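Local coordinates for conjugal transfer protein TRWB (Escherichia coli, PDB 1E9R) that probably couples ATP hydrolysis to DNA transfer during bacterial conjugation, as a hexameric ring ATPase resembling ring helicases and F1-ATPase, at residues V40-V45 with A405-A410; P167-L172 with P219-M224. All blocks are in the same frame, centred on the assembly; numbering follows the deposited sequence.

Contact 1 (V40-V45 with A405-A410); sequences VTVAGV and AYVGFA
Apolar side-chain packing alone joins the hairpin at 40-45 to the strand at 405-408 and the residues after it; no hydrogen bond crosses. The ring of Phe409 meets two valines by its far edge. Its CE1 lies 3.7 Å from Val42 CG2, tip to tip, while CE2 is 3.7 Å from Val45 CG1, a methyl lying in the ring plane. With CG anti to the carbonyl carbon (chi1 -69°), the ring turns to the hairpin, and Val407 CG1 lies 3.5 Å above its plane, nearer the ring's border than its centre. An alanine at Phe409 would remove these contacts and would probably loosen the packing of the hairpin on the sheet.

Among the aliphatic groups, Val42 CG1, anti to the backbone N, approaches Val407 CG1 obliquely at 4.2 Å, and Ala43 CB reaches Val407 CG2 at 4.3 Å. Strand 404-408 belongs to the mixed central sheet of this P-loop NTPase fold, and the hairpin packs over one face of it, since Val42 also touches Val341 and both Ala43 and Val45 touch Val418 on the flanking strands.

Backbone bonds close the hairpin's type I' turn, Val42 N to Val45 O at 2.7 Å and Val45 N to Val42 O at 2.8 Å. Glu72 OE2, on helix 66-79, accepts a hydrogen bond from Gly44 N and is also hydrogen-bonded to Thr41 OG1.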
loop_
_atom_site.group_PDB
_atom_site.type_symbol
_atom_site.label_atom_id
_atom_site.label_comp_id
_atom_site.label_asym_id
_atom_site.label_seq_id
_atom_site.Cartn_x
_atom_site.Cartn_y
_atom_site.Cartn_z
ATOM N N VAL B 40 36.937 2.664 -25.704
ATOM C CA VAL B 40 36.083 1.507 -25.967
ATOM C C VAL B 40 34.839 2.090 -26.641
ATOM O O VAL B 40 34.573 3.287 -26.511
ATOM C CB VAL B 40 35.693 0.789 -24.654
ATOM C CG1 VAL B 40 36.955 0.257 -23.969
ATOM C CG2 VAL B 40 34.951 1.748 -23.730
ATOM N N THR B 41 34.075 1.281 -27.364
ATOM C CA THR B 41 32.903 1.839 -28.023
ATOM C C THR B 41 31.579 1.267 -27.579
ATOM O O THR B 41 31.484 0.105 -27.170
ATOM C CB THR B 41 32.966 1.677 -29.556
ATOM O OG1 THR B 41 32.940 0.284 -29.898
ATOM C CG2 THR B 41 34.222 2.326 -30.108
ATOM N N VAL B 42 30.555 2.109 -27.688
ATOM C CA VAL B 42 29.189 1.760 -27.345
ATOM C C VAL B 42 28.405 1.934 -28.631
ATOM O O VAL B 42 28.199 3.056 -29.087
ATOM C CB VAL B 42 28.614 2.719 -26.275
ATOM C CG1 VAL B 42 27.176 2.322 -25.945
ATOM C CG2 VAL B 42 29.492 2.699 -25.023
ATOM N N ALA B 43 27.989 0.826 -29.229
ATOM C CA ALA B 43 27.230 0.881 -30.480
ATOM C C ALA B 43 27.974 1.689 -31.549
ATOM O O ALA B 43 27.359 2.394 -32.349
ATOM C CB ALA B 43 25.855 1.493 -30.232
ATOM N N GLY B 44 29.298 1.589 -31.553
ATOM C CA GLY B 44 30.086 2.308 -32.531
ATOM C C GLY B 44 30.477 3.702 -32.083
ATOM O O GLY B 44 31.242 4.389 -32.766
ATOM N N VAL B 45 29.956 4.131 -30.938
ATOM C CA VAL B 45 30.281 5.460 -30.435
ATOM C C VAL B 45 31.342 5.362 -29.357
ATOM O O VAL B 45 31.184 4.616 -28.395
ATOM C CB VAL B 45 29.053 6.169 -29.834
ATOM C CG1 VAL B 45 29.415 7.603 -29.495
ATOM C CG2 VAL B 45 27.880 6.121 -30.802
ATOM N N ALA B 405 19.872 1.535 -30.916
ATOM C CA ALA B 405 20.000 2.043 -29.561
ATOM C C ALA B 405 20.129 3.546 -29.434
ATOM O O ALA B 405 20.623 4.229 -30.326
ATOM C CB ALA B 405 21.194 1.385 -28.882
ATOM N N TYR B 406 19.667 4.044 -28.296
ATOM C CA TYR B 406 19.774 5.449 -27.974
ATOM C C TYR B 406 20.895 5.514 -26.950
ATOM O O TYR B 406 20.779 4.957 -25.869
ATOM C CB TYR B 406 18.480 5.971 -27.368
ATOM C CG TYR B 406 17.430 6.293 -28.398
ATOM C CD1 TYR B 406 17.526 7.448 -29.172
ATOM C CD2 TYR B 406 16.340 5.449 -28.609
ATOM C CE1 TYR B 406 16.566 7.760 -30.130
ATOM C CE2 TYR B 406 15.369 5.755 -29.570
ATOM C CZ TYR B 406 15.495 6.913 -30.324
ATOM O OH TYR B 406 14.558 7.228 -31.274
ATOM N N VAL B 407 21.991 6.174 -27.307
ATOM C CA VAL B 407 23.136 6.292 -26.420
ATOM C C VAL B 407 23.155 7.633 -25.696
ATOM O O VAL B 407 23.199 8.689 -26.339
ATOM C CB VAL B 407 24.459 6.123 -27.206
ATOM C CG1 VAL B 407 25.652 6.175 -26.256
ATOM C CG2 VAL B 407 24.433 4.804 -27.966
ATOM N N GLY B 408 23.121 7.581 -24.364
ATOM C CA GLY B 408 23.144 8.788 -23.553
ATOM C C GLY B 408 24.225 8.732 -22.490
ATOM O O GLY B 408 23.995 8.257 -21.385
ATOM N N PHE B 409 25.410 9.220 -22.828
ATOM C CA PHE B 409 26.529 9.224 -21.897
ATOM C C PHE B 409 26.291 10.206 -20.767
ATOM O O PHE B 409 25.501 11.136 -20.905
ATOM C CB PHE B 409 27.821 9.573 -22.631
ATOM C CG PHE B 409 28.280 8.505 -23.583
ATOM C CD1 PHE B 409 28.607 7.231 -23.117
ATOM C CD2 PHE B 409 28.393 8.762 -24.944
ATOM C CE1 PHE B 409 29.043 6.224 -24.001
ATOM C CE2 PHE B 409 28.827 7.764 -25.837
ATOM C CZ PHE B 409 29.152 6.496 -25.364
ATOM N N ALA B 410 26.984 9.989 -19.653
ATOM C CA ALA B 410 26.857 10.835 -18.471
ATOM C C ALA B 410 27.241 12.273 -18.772
ATOM O O ALA B 410 27.940 12.545 -19.752
ATOM C CB ALA B 410 27.731 10.288 -17.352
#

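Contact 2 (P167-L172 with P219-M224)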
loop_
_atom_site.group_PDB
_atom_site.type_symbol
_atom_site.label_atom_id
_atom_site.label_comp_id
_atom_site.label_asym_id
_atom_site.label_seq_id
_atom_site.Cartn_x
_atom_site.Cartn_y
_atom_site.Cartn_z
ATOM N N PRO B 167 38.866 -26.654 6.916
ATOM C CA PRO B 167 38.028 -25.731 6.145
ATOM C C PRO B 167 37.403 -26.454 4.953
ATOM O O PRO B 167 37.794 -26.236 3.802
ATOM C CB PRO B 167 39.016 -24.649 5.728
ATOM C CG PRO B 167 40.235 -25.439 5.456
ATOM C CD PRO B 167 40.295 -26.406 6.633
ATOM N N SER B 168 36.435 -27.321 5.247
ATOM C CA SER B 168 35.750 -28.104 4.222
ATOM C C SER B 168 34.325 -27.632 3.977
ATOM O O SER B 168 33.556 -27.464 4.921
ATOM C CB SER B 168 35.711 -29.577 4.633
ATOM O OG SER B 168 35.010 -30.360 3.681
ATOM N N MET B 169 33.965 -27.423 2.716
ATOM C CA MET B 169 32.609 -26.996 2.409
ATOM C C MET B 169 31.655 -28.129 2.729
ATOM O O MET B 169 30.486 -27.898 3.047
ATOM C CB MET B 169 32.463 -26.607 0.936
ATOM C CG MET B 169 33.091 -25.266 0.578
ATOM S SD MET B 169 32.575 -23.936 1.676
ATOM C CE MET B 169 30.922 -23.693 1.148
ATOM N N ARG B 170 32.158 -29.354 2.655
ATOM C CA ARG B 170 31.348 -30.523 2.940
ATOM C C ARG B 170 31.077 -30.566 4.443
ATOM O O ARG B 170 29.952 -30.809 4.875
ATOM C CB ARG B 170 32.082 -31.777 2.471
ATOM C CG ARG B 170 31.181 -32.952 2.113
ATOM C CD ARG B 170 31.686 -33.668 0.856
ATOM N NE ARG B 170 31.103 -33.118 -0.370
ATOM C CZ ARG B 170 31.513 -33.417 -1.604
ATOM N NH1 ARG B 170 32.523 -34.264 -1.786
ATOM N NH2 ARG B 170 30.904 -32.882 -2.660
ATOM N N GLU B 171 32.110 -30.310 5.240
ATOM C CA GLU B 171 31.972 -30.297 6.699
ATOM C C GLU B 171 31.053 -29.157 7.147
ATOM O O GLU B 171 30.242 -29.315 8.067
ATOM C CB GLU B 171 33.341 -30.130 7.373
ATOM C CG GLU B 171 34.046 -31.437 7.715
ATOM C CD GLU B 171 33.291 -32.249 8.760
ATOM O OE1 GLU B 171 33.129 -31.746 9.902
ATOM O OE2 GLU B 171 32.858 -33.386 8.436
ATOM N N LEU B 172 31.206 -28.011 6.489
ATOM C CA LEU B 172 30.411 -26.825 6.763
ATOM C C LEU B 172 28.950 -27.131 6.465
ATOM O O LEU B 172 28.059 -26.803 7.242
ATOM C CB LEU B 172 30.886 -25.671 5.878
ATOM C CG LEU B 172 30.179 -24.330 6.052
ATOM C CD1 LEU B 172 30.357 -23.806 7.472
ATOM C CD2 LEU B 172 30.757 -23.355 5.061
ATOM N N PRO B 219 24.442 -25.649 -1.221
ATOM C CA PRO B 219 24.569 -26.757 -2.185
ATOM C C PRO B 219 25.665 -26.663 -3.272
ATOM O O PRO B 219 26.640 -27.420 -3.236
ATOM C CB PRO B 219 23.161 -26.861 -2.761
ATOM C CG PRO B 219 22.314 -26.583 -1.539
ATOM C CD PRO B 219 23.023 -25.387 -0.909
ATOM N N GLU B 220 25.518 -25.741 -4.223
ATOM C CA GLU B 220 26.501 -25.588 -5.297
ATOM C C GLU B 220 27.912 -25.241 -4.816
ATOM O O GLU B 220 28.891 -25.485 -5.516
ATOM C CB GLU B 220 26.024 -24.539 -6.292
ATOM C CG GLU B 220 24.742 -24.916 -7.007
ATOM C CD GLU B 220 24.807 -26.295 -7.658
ATOM O OE1 GLU B 220 25.839 -26.616 -8.291
ATOM O OE2 GLU B 220 23.822 -27.056 -7.546
ATOM N N HIS B 221 28.017 -24.664 -3.629
ATOM C CA HIS B 221 29.317 -24.314 -3.072
ATOM C C HIS B 221 30.001 -25.605 -2.652
ATOM O O HIS B 221 31.230 -25.711 -2.661
ATOM C CB HIS B 221 29.147 -23.429 -1.830
ATOM C CG HIS B 221 28.718 -22.028 -2.127
ATOM N ND1 HIS B 221 29.606 -20.978 -2.206
ATOM C CD2 HIS B 221 27.492 -21.500 -2.362
ATOM C CE1 HIS B 221 28.949 -19.863 -2.473
ATOM N NE2 HIS B 221 27.665 -20.152 -2.572
ATOM N N VAL B 222 29.185 -26.580 -2.268
ATOM C CA VAL B 222 29.690 -27.861 -1.806
ATOM C C VAL B 222 30.193 -28.696 -2.968
ATOM O O VAL B 222 31.273 -29.275 -2.901
ATOM C CB VAL B 222 28.589 -28.662 -1.049
ATOM C CG1 VAL B 222 29.155 -29.989 -0.573
ATOM C CG2 VAL B 222 28.066 -27.862 0.140
ATOM N N THR B 223 29.400 -28.745 -4.031
ATOM C CA THR B 223 29.738 -29.517 -5.215
ATOM C C THR B 223 30.779 -28.836 -6.103
ATOM O O THR B 223 31.291 -29.441 -7.044
ATOM C CB THR B 223 28.475 -29.797 -6.042
ATOM O OG1 THR B 223 27.946 -28.566 -6.550
ATOM C CG2 THR B 223 27.425 -30.478 -5.169
ATOM N N MET B 224 31.088 -27.580 -5.794
ATOM C CA MET B 224 32.067 -26.817 -6.552
ATOM C C MET B 224 33.440 -27.435 -6.368
ATOM O O MET B 224 33.888 -27.639 -5.240
ATOM C CB MET B 224 32.113 -25.366 -6.065
ATOM C CG MET B 224 32.169 -24.295 -7.171
ATOM S SD MET B 224 33.731 -24.026 -8.028
ATOM C CE MET B 224 33.176 -23.705 -9.609
#
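Val222, Met169 and Arg170 carry most of the interface between the start of helix 169-178 and the short helix 219-223, whose backbones come closest at Met169 CA and Val222 CA, 5.2 Å apart. Val222 divides its two methyls between the partners. CG2, anti to the carbonyl carbon, rests 3.8 Å from the backbone O of Met169; CG1, anti to the backbone N (chi1 -180°), turns to the arginine.

Met169 points its CB toward the other helix and then bends at both chi2 and chi3, so that the chain folds across the backbone of the short helix. Its CG lies 3.8 Å from His221 O, and the terminal CE comes to 3.5 Å from His221 CB, the two side chains crossing obliquely. The imidazole itself leads away from Met169 and packs on Leu258 and Ala261 of helix 252-269, which follows sheet strand 243-247, so that the short helix sits where the helical part of the chain meets the sheet domain.

Arg170 leaves its helix with CG anti to the backbone N (chi1 -154°), and bends at chi2 and chi3 bring the guanidinium across Val222 at about a right angle. NE is 3.7 Å from Val222 CG1, and NH2 stands 3.6 Å from Val222 O without forming a hydrogen bond. The backbone beneath is fixed by Ser168, the N-cap of the helix, whose OG accepts from Glu171 N at 3.3 Å and more weakly from Arg170 N.

With no hydrogen bond or salt bridge across it, the interface depends on van der Waals fit: methionine and valine supply the apolar part, while the exposed guanidinium borders it and, near the backbone carbonyl of Val222, may feel a modest electrostatic attraction.

In the fold
Contacts 1 and 2 lie on opposite sides of the chain's centre, their own centres 42 Å apart and their nearest atoms about 28 Å apart. Along the chain, contact 2 is nested within the loop that contact 1 closes: residues 40-45 and 405-410 bring together early and late parts of the chain, whereas 167-172 and 219-224 join two helices between them. Contact 1 packs on the central sheet that also includes strand 56-59, which leads into the probable Walker A P-loop, where backbone amides meet a sulphate. Contact 2 lies in the helical region and meets the sheet domain through helix 252-269, while contact 1 is tied through Glu72 to helix 66-79, which begins at the P-loop.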